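Local coordinates for protein Exo-beta-1,4-mannosidase (Rhizomucor miehei, PDB 4LYP) that probably hydrolyses terminal beta-mannosyl residues from the non-reducing ends of beta-mannosides, as an exo-acting glycoside hydrolase family 5 enzyme built on a TIM barrel, at residues T289-V294 with M335-M340; P309-Y314 with D365-K370. All coordinates share one frame; numbering follows the deposited sequence.

Contact 1 of 2, residues T289-V294 with M335-M340; sequences TCHCWV and MEEFGM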
loop_
_atom_site.group_PDB
_atom_site.type_symbol
_atom_site.label_atom_id
_atom_site.label_comp_id
_atom_site.label_asym_id
_atom_site.label_seq_id
_atom_site.Cartn_x
_atom_site.Cartn_y
_atom_site.Cartn_z
ATOM N N THR A 289 2.286 -7.881 7.923
ATOM C CA THR A 289 2.713 -6.562 7.496
ATOM C C THR A 289 2.742 -5.649 8.677
ATOM O O THR A 289 2.093 -5.872 9.684
ATOM C CB THR A 289 1.869 -5.952 6.400
ATOM O OG1 THR A 289 0.534 -5.682 6.864
ATOM C CG2 THR A 289 1.813 -6.794 5.168
ATOM N N CYS A 290 3.493 -4.525 8.504
ATOM C CA CYS A 290 3.402 -3.385 9.384
ATOM C C CYS A 290 3.538 -2.123 8.571
ATOM O O CYS A 290 4.106 -2.131 7.447
ATOM C CB CYS A 290 4.463 -3.528 10.524
ATOM S SG CYS A 290 6.169 -3.570 9.993
ATOM N N HIS A 291 2.955 -1.041 9.110
ATOM C CA HIS A 291 3.035 0.295 8.509
ATOM C C HIS A 291 3.517 1.183 9.620
ATOM O O HIS A 291 2.926 1.223 10.710
ATOM C CB HIS A 291 1.656 0.814 8.123
ATOM C CG HIS A 291 0.901 0.035 7.074
ATOM N ND1 HIS A 291 -0.285 0.456 6.560
ATOM C CD2 HIS A 291 1.182 -1.150 6.469
ATOM C CE1 HIS A 291 -0.731 -0.440 5.674
ATOM N NE2 HIS A 291 0.125 -1.416 5.601
ATOM N N CYS A 292 4.623 1.955 9.419
ATOM C CA CYS A 292 5.190 2.766 10.480
ATOM C C CYS A 292 5.095 4.249 10.108
ATOM O O CYS A 292 5.697 4.672 9.071
ATOM C CB CYS A 292 6.663 2.373 10.689
ATOM S SG CYS A 292 7.389 3.353 12.069
ATOM N N TRP A 293 4.350 5.024 10.906
ATOM C CA TRP A 293 4.026 6.433 10.599
ATOM C C TRP A 293 4.295 7.369 11.727
ATOM O O TRP A 293 3.401 7.758 12.470
ATOM C CB TRP A 293 2.586 6.521 10.095
ATOM C CG TRP A 293 2.425 5.914 8.732
ATOM C CD1 TRP A 293 1.746 4.808 8.340
ATOM C CD2 TRP A 293 3.058 6.462 7.561
ATOM N NE1 TRP A 293 1.933 4.584 6.958
ATOM C CE2 TRP A 293 2.732 5.612 6.504
ATOM C CE3 TRP A 293 3.874 7.592 7.326
ATOM C CZ2 TRP A 293 3.147 5.893 5.199
ATOM C CZ3 TRP A 293 4.313 7.853 6.061
ATOM C CH2 TRP A 293 3.979 6.978 5.010
ATOM N N VAL A 294 5.578 7.772 11.876
ATOM C CA VAL A 294 5.956 8.525 13.056
ATOM C C VAL A 294 5.256 9.896 13.158
ATOM O O VAL A 294 4.885 10.316 14.267
ATOM C CB VAL A 294 7.480 8.626 13.223
ATOM C CG1 VAL A 294 8.044 7.296 13.703
ATOM C CG2 VAL A 294 8.189 9.206 11.986
ATOM N N MET A 335 7.521 -4.536 5.975
ATOM C CA MET A 335 7.092 -3.175 6.369
ATOM C C MET A 335 6.603 -2.493 5.087
ATOM O O MET A 335 7.375 -1.826 4.340
ATOM C CB MET A 335 8.203 -2.368 7.031
ATOM C CG MET A 335 7.701 -0.993 7.391
ATOM S SD MET A 335 8.742 -0.095 8.598
ATOM C CE MET A 335 10.235 0.095 7.694
ATOM N N GLU A 336 5.324 -2.715 4.787
ATOM C CA GLU A 336 4.777 -2.400 3.467
ATOM C C GLU A 336 4.368 -0.912 3.363
ATOM O O GLU A 336 3.923 -0.517 2.284
ATOM C CB GLU A 336 3.609 -3.312 3.090
ATOM C CG GLU A 336 2.373 -2.993 3.859
ATOM C CD GLU A 336 1.147 -3.785 3.453
ATOM O OE1 GLU A 336 1.269 -4.627 2.526
ATOM O OE2 GLU A 336 0.077 -3.542 4.057
ATOM N N GLU A 337 4.492 -0.151 4.442
ATOM C CA GLU A 337 4.411 1.325 4.367
ATOM C C GLU A 337 5.348 1.880 5.396
ATOM O O GLU A 337 5.360 1.430 6.565
ATOM C CB GLU A 337 3.039 1.896 4.731
ATOM C CG GLU A 337 1.907 1.482 3.787
ATOM C CD GLU A 337 0.654 2.317 4.018
ATOM O OE1 GLU A 337 0.673 3.285 4.799
ATOM O OE2 GLU A 337 -0.405 1.992 3.394
ATOM N N PHE A 338 6.009 2.983 5.043
ATOM C CA PHE A 338 6.638 3.910 5.999
ATOM C C PHE A 338 6.997 5.146 5.236
ATOM O O PHE A 338 7.183 5.094 4.002
ATOM C CB PHE A 338 7.884 3.304 6.702
ATOM C CG PHE A 338 9.077 3.182 5.813
ATOM C CD1 PHE A 338 9.217 2.168 4.848
ATOM C CD2 PHE A 338 10.076 4.165 5.880
ATOM C CE1 PHE A 338 10.305 2.128 3.982
ATOM C CE2 PHE A 338 11.179 4.097 5.000
ATOM C CZ PHE A 338 11.293 3.082 4.077
ATOM N N GLY A 339 7.205 6.254 5.951
ATOM C CA GLY A 339 7.609 7.468 5.221
ATOM C C GLY A 339 7.837 8.594 6.211
ATOM O O GLY A 339 7.634 8.502 7.411
ATOM N N MET A 340 8.339 9.716 5.646
ATOM C CA MET A 340 8.664 10.919 6.430
ATOM C C MET A 340 8.552 12.124 5.492
ATOM O O MET A 340 8.819 12.022 4.296
ATOM C CB MET A 340 10.047 10.780 7.064
ATOM C CG MET A 340 10.478 11.978 7.849
ATOM S SD MET A 340 11.959 11.712 8.864
ATOM C CE MET A 340 11.251 10.791 10.250
HETATM O O HOH W 1 7.342 6.728 9.598
#
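Two neighbouring parallel strands of the TIM barrel meet here; at their C-terminal ends Trp293 touches a bound guanidine, and Glu337, on which His291 packs, lies beside a bound Tris molecule, probably from the crystallisation liquor. The strand axes are 4.7 Å apart and 13° from parallel; the main backbone tie runs from Cys292 N to Glu337 O (3.0 Å). Glu337 covers one face of the His291 ring, its CG almost on the ring normal, 3.6 Å from the centroid, while its carboxylate, on a chain extended beyond CG, stacks on the imidazole with the planes 15° apart. At the imidazole edge, His291 NE2 donates to Glu336 OE2 (2.6 Å), nearly straight at 174° and in the ring plane, meeting the anti lone pair. His291 ND1 bonds to Glu238, so both ring nitrogens are engaged and the ring's rotation is fixed. Trp293 NE1 donates to Glu337 OE1 (2.8 Å), though the position of OE1 is somewhat doubtful, while one indole face lies on the backbone around Gly339, whose N is 3.3 Å from Trp293 CZ3; lacking a side chain, Gly339 leaves room for the ring. Where the strands part, a water links Cys292 O, Val294 N and Gly339 O. Glu337 also pairs with Arg97, and its place beside Glu238 is consistent with the acid/base and nucleophile glutamates of retaining family 5 enzymes. On the other face, Cys290, Cys292 and Met335 form an apolar layer, Met335 SD touching Cys292 CB, which packs against helices 308-329 and 362-380, while strand 386-394 flanks 335-338.

Contact 2 of 2, residues P309-Y314 with D365-K370; sequences PHANEY and DEYYQK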
loop_
_atom_site.group_PDB
_atom_site.type_symbol
_atom_site.label_atom_id
_atom_site.label_comp_id
_atom_site.label_asym_id
_atom_site.label_seq_id
_atom_site.Cartn_x
_atom_site.Cartn_y
_atom_site.Cartn_z
ATOM N N PRO A 309 16.286 12.043 16.124
ATOM C CA PRO A 309 16.763 10.880 16.898
ATOM C C PRO A 309 15.593 10.074 17.524
ATOM O O PRO A 309 15.605 8.827 17.456
ATOM C CB PRO A 309 17.645 11.508 18.023
ATOM C CG PRO A 309 18.276 12.677 17.229
ATOM C CD PRO A 309 17.093 13.248 16.428
ATOM N N HIS A 310 14.578 10.748 18.091
ATOM C CA HIS A 310 13.483 9.989 18.677
ATOM C C HIS A 310 12.726 9.200 17.593
ATOM O O HIS A 310 12.294 8.084 17.869
ATOM C CB HIS A 310 12.542 10.967 19.382
ATOM C CG HIS A 310 11.348 10.317 20.039
ATOM N ND1 HIS A 310 11.476 9.263 20.904
ATOM C CD2 HIS A 310 10.018 10.581 19.950
ATOM C CE1 HIS A 310 10.256 8.967 21.414
ATOM N NE2 HIS A 310 9.387 9.731 20.837
ATOM N N ALA A 311 12.556 9.757 16.368
ATOM C CA ALA A 311 11.914 8.980 15.313
ATOM C C ALA A 311 12.763 7.783 14.904
ATOM O O ALA A 311 12.225 6.675 14.673
ATOM C CB ALA A 311 11.674 9.881 14.095
ATOM N N ASN A 312 14.109 7.951 14.794
ATOM C CA ASN A 312 14.967 6.828 14.449
ATOM C C ASN A 312 14.885 5.745 15.521
ATOM O O ASN A 312 14.825 4.557 15.198
ATOM C CB ASN A 312 16.451 7.249 14.298
ATOM C CG ASN A 312 16.709 8.087 13.081
ATOM O OD1 ASN A 312 16.093 7.857 12.030
ATOM N ND2 ASN A 312 17.681 8.981 13.162
ATOM N N GLU A 313 14.855 6.136 16.801
ATOM C CA GLU A 313 14.784 5.103 17.847
ATOM C C GLU A 313 13.435 4.407 17.816
ATOM O O GLU A 313 13.359 3.172 18.009
ATOM C CB GLU A 313 14.950 5.813 19.165
ATOM C CG GLU A 313 16.390 6.344 19.308
ATOM C CD GLU A 313 16.570 7.300 20.432
ATOM O OE1 GLU A 313 15.675 7.502 21.242
ATOM O OE2 GLU A 313 17.709 7.801 20.545
ATOM N N TYR A 314 12.346 5.135 17.530
ATOM C CA TYR A 314 11.025 4.525 17.439
ATOM C C TYR A 314 11.016 3.493 16.310
ATOM O O TYR A 314 10.559 2.376 16.492
ATOM C CB TYR A 314 9.948 5.576 17.219
ATOM C CG TYR A 314 8.578 4.951 17.214
ATOM C CD1 TYR A 314 8.025 4.412 16.041
ATOM C CD2 TYR A 314 7.846 4.871 18.395
ATOM C CE1 TYR A 314 6.815 3.770 16.027
ATOM C CE2 TYR A 314 6.594 4.263 18.384
ATOM C CZ TYR A 314 6.110 3.687 17.158
ATOM O OH TYR A 314 4.909 3.041 17.179
ATOM N N ASP A 365 15.913 11.306 4.450
ATOM C CA ASP A 365 16.965 10.443 3.859
ATOM C C ASP A 365 17.646 9.684 4.951
ATOM O O ASP A 365 17.916 8.474 4.758
ATOM C CB ASP A 365 17.954 11.315 3.126
ATOM C CG ASP A 365 17.403 11.874 1.811
ATOM O OD1 ASP A 365 16.251 11.653 1.493
ATOM O OD2 ASP A 365 18.222 12.524 1.149
ATOM N N GLU A 366 17.975 10.294 6.084
ATOM C CA GLU A 366 18.625 9.590 7.153
ATOM C C GLU A 366 17.669 8.526 7.776
ATOM O O GLU A 366 18.075 7.403 8.054
ATOM C CB GLU A 366 19.066 10.558 8.246
ATOM C CG GLU A 366 19.593 9.873 9.466
ATOM C CD GLU A 366 20.022 10.828 10.585
ATOM O OE1 GLU A 366 20.587 11.914 10.244
ATOM O OE2 GLU A 366 19.878 10.459 11.767
ATOM N N TYR A 367 16.386 8.905 7.933
ATOM C CA TYR A 367 15.420 8.000 8.471
ATOM C C TYR A 367 15.265 6.754 7.623
ATOM O O TYR A 367 15.286 5.621 8.107
ATOM C CB TYR A 367 14.075 8.751 8.573
ATOM C CG TYR A 367 12.962 7.986 9.222
ATOM C CD1 TYR A 367 12.932 7.702 10.601
ATOM C CD2 TYR A 367 11.843 7.608 8.417
ATOM C CE1 TYR A 367 11.842 7.085 11.126
ATOM C CE2 TYR A 367 10.743 6.979 8.991
ATOM C CZ TYR A 367 10.754 6.744 10.352
ATOM O OH TYR A 367 9.667 6.153 10.972
ATOM N N TYR A 368 15.151 6.967 6.280
ATOM C CA TYR A 368 15.085 5.846 5.353
ATOM C C TYR A 368 16.381 5.025 5.441
ATOM O O TYR A 368 16.323 3.789 5.490
ATOM C CB TYR A 368 14.962 6.324 3.890
ATOM C CG TYR A 368 13.557 6.586 3.356
ATOM C CD1 TYR A 368 12.620 7.410 3.995
ATOM C CD2 TYR A 368 13.206 6.026 2.125
ATOM C CE1 TYR A 368 11.351 7.621 3.446
ATOM C CE2 TYR A 368 11.945 6.235 1.560
ATOM C CZ TYR A 368 11.049 7.023 2.222
ATOM O OH TYR A 368 9.816 7.219 1.614
ATOM N N GLN A 369 17.531 5.699 5.413
ATOM C CA GLN A 369 18.771 4.967 5.360
ATOM C C GLN A 369 18.945 4.066 6.587
ATOM O O GLN A 369 19.363 2.914 6.465
ATOM C CB GLN A 369 19.950 5.921 5.225
ATOM C CG GLN A 369 21.288 5.166 5.180
ATOM C CD GLN A 369 22.367 6.127 4.868
ATOM O OE1 GLN A 369 22.744 6.912 5.746
ATOM N NE2 GLN A 369 22.763 6.183 3.635
ATOM N N LYS A 370 18.605 4.556 7.768
ATOM C CA LYS A 370 18.736 3.770 8.968
ATOM C C LYS A 370 17.742 2.635 9.000
ATOM O O LYS A 370 18.056 1.505 9.440
ATOM C CB LYS A 370 18.626 4.654 10.202
ATOM C CG LYS A 370 19.860 5.519 10.335
ATOM C CD LYS A 370 19.791 6.478 11.502
ATOM C CE LYS A 370 21.114 7.189 11.759
ATOM N NZ LYS A 370 21.012 8.178 12.925
HETATM O O HOH W 2 15.240 5.350 11.006
HETATM O O HOH W 3 19.491 9.237 15.498
#
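Helices 309-314 and 365-370 run side by side in the same direction, their axes 10.1 Å apart at closest and inclined at -22°, with Asn312 and Tyr367 nearest in the backbone. That spacing leaves room for side chains of moderate size, and Asn312 fills much of it. Its ND2 donates to Glu366 OE2 (3.0 Å), a bent bond of 132° that arrives on the anti side and somewhat out of the carboxylate plane. Lys370 NZ, one turn further along the helix from Glu366, forms a salt bridge to the same oxygen (2.8 Å) from the opposite face, so two donors grip OE2 and probably steady its negative charge. The long lysine, extended beyond CG, passes across the amide. Asn312 OD1 faces the other way: it lies near the edge of the Tyr367 ring, 3.5 Å from CD1, and a water joins it to Tyr367 O. An amide suits this place because it offers a donor and an acceptor at once. Deeper in, small Ala311 lets the ring come close, its CB 4.1 Å from Tyr367 CE1. On the buried side of this seam Tyr367 reaches Cys292 on strand 288-292, while Tyr368 packs on helix 429-448.

Contact 1 is wholly buried in the barrel wall, whereas contact 2 lies in the outer helical layer and is partly open to solvent. They belong to one run of the fold: strand 288-292 leads into helix 308-329, then strand 333-338 follows, a beta-alpha-beta unit, and helix 362-380 comes next. The layers meet where Tyr367 OH lies 3.4 Å from Val294 CG1 and where Phe338 packs on Tyr368. Chemistry follows place: in contact 1 carboxylates are held by ring N-H groups beside the pocket, while in contact 2 a lysine, a glutamate, an amide and waters link the helices at the surface.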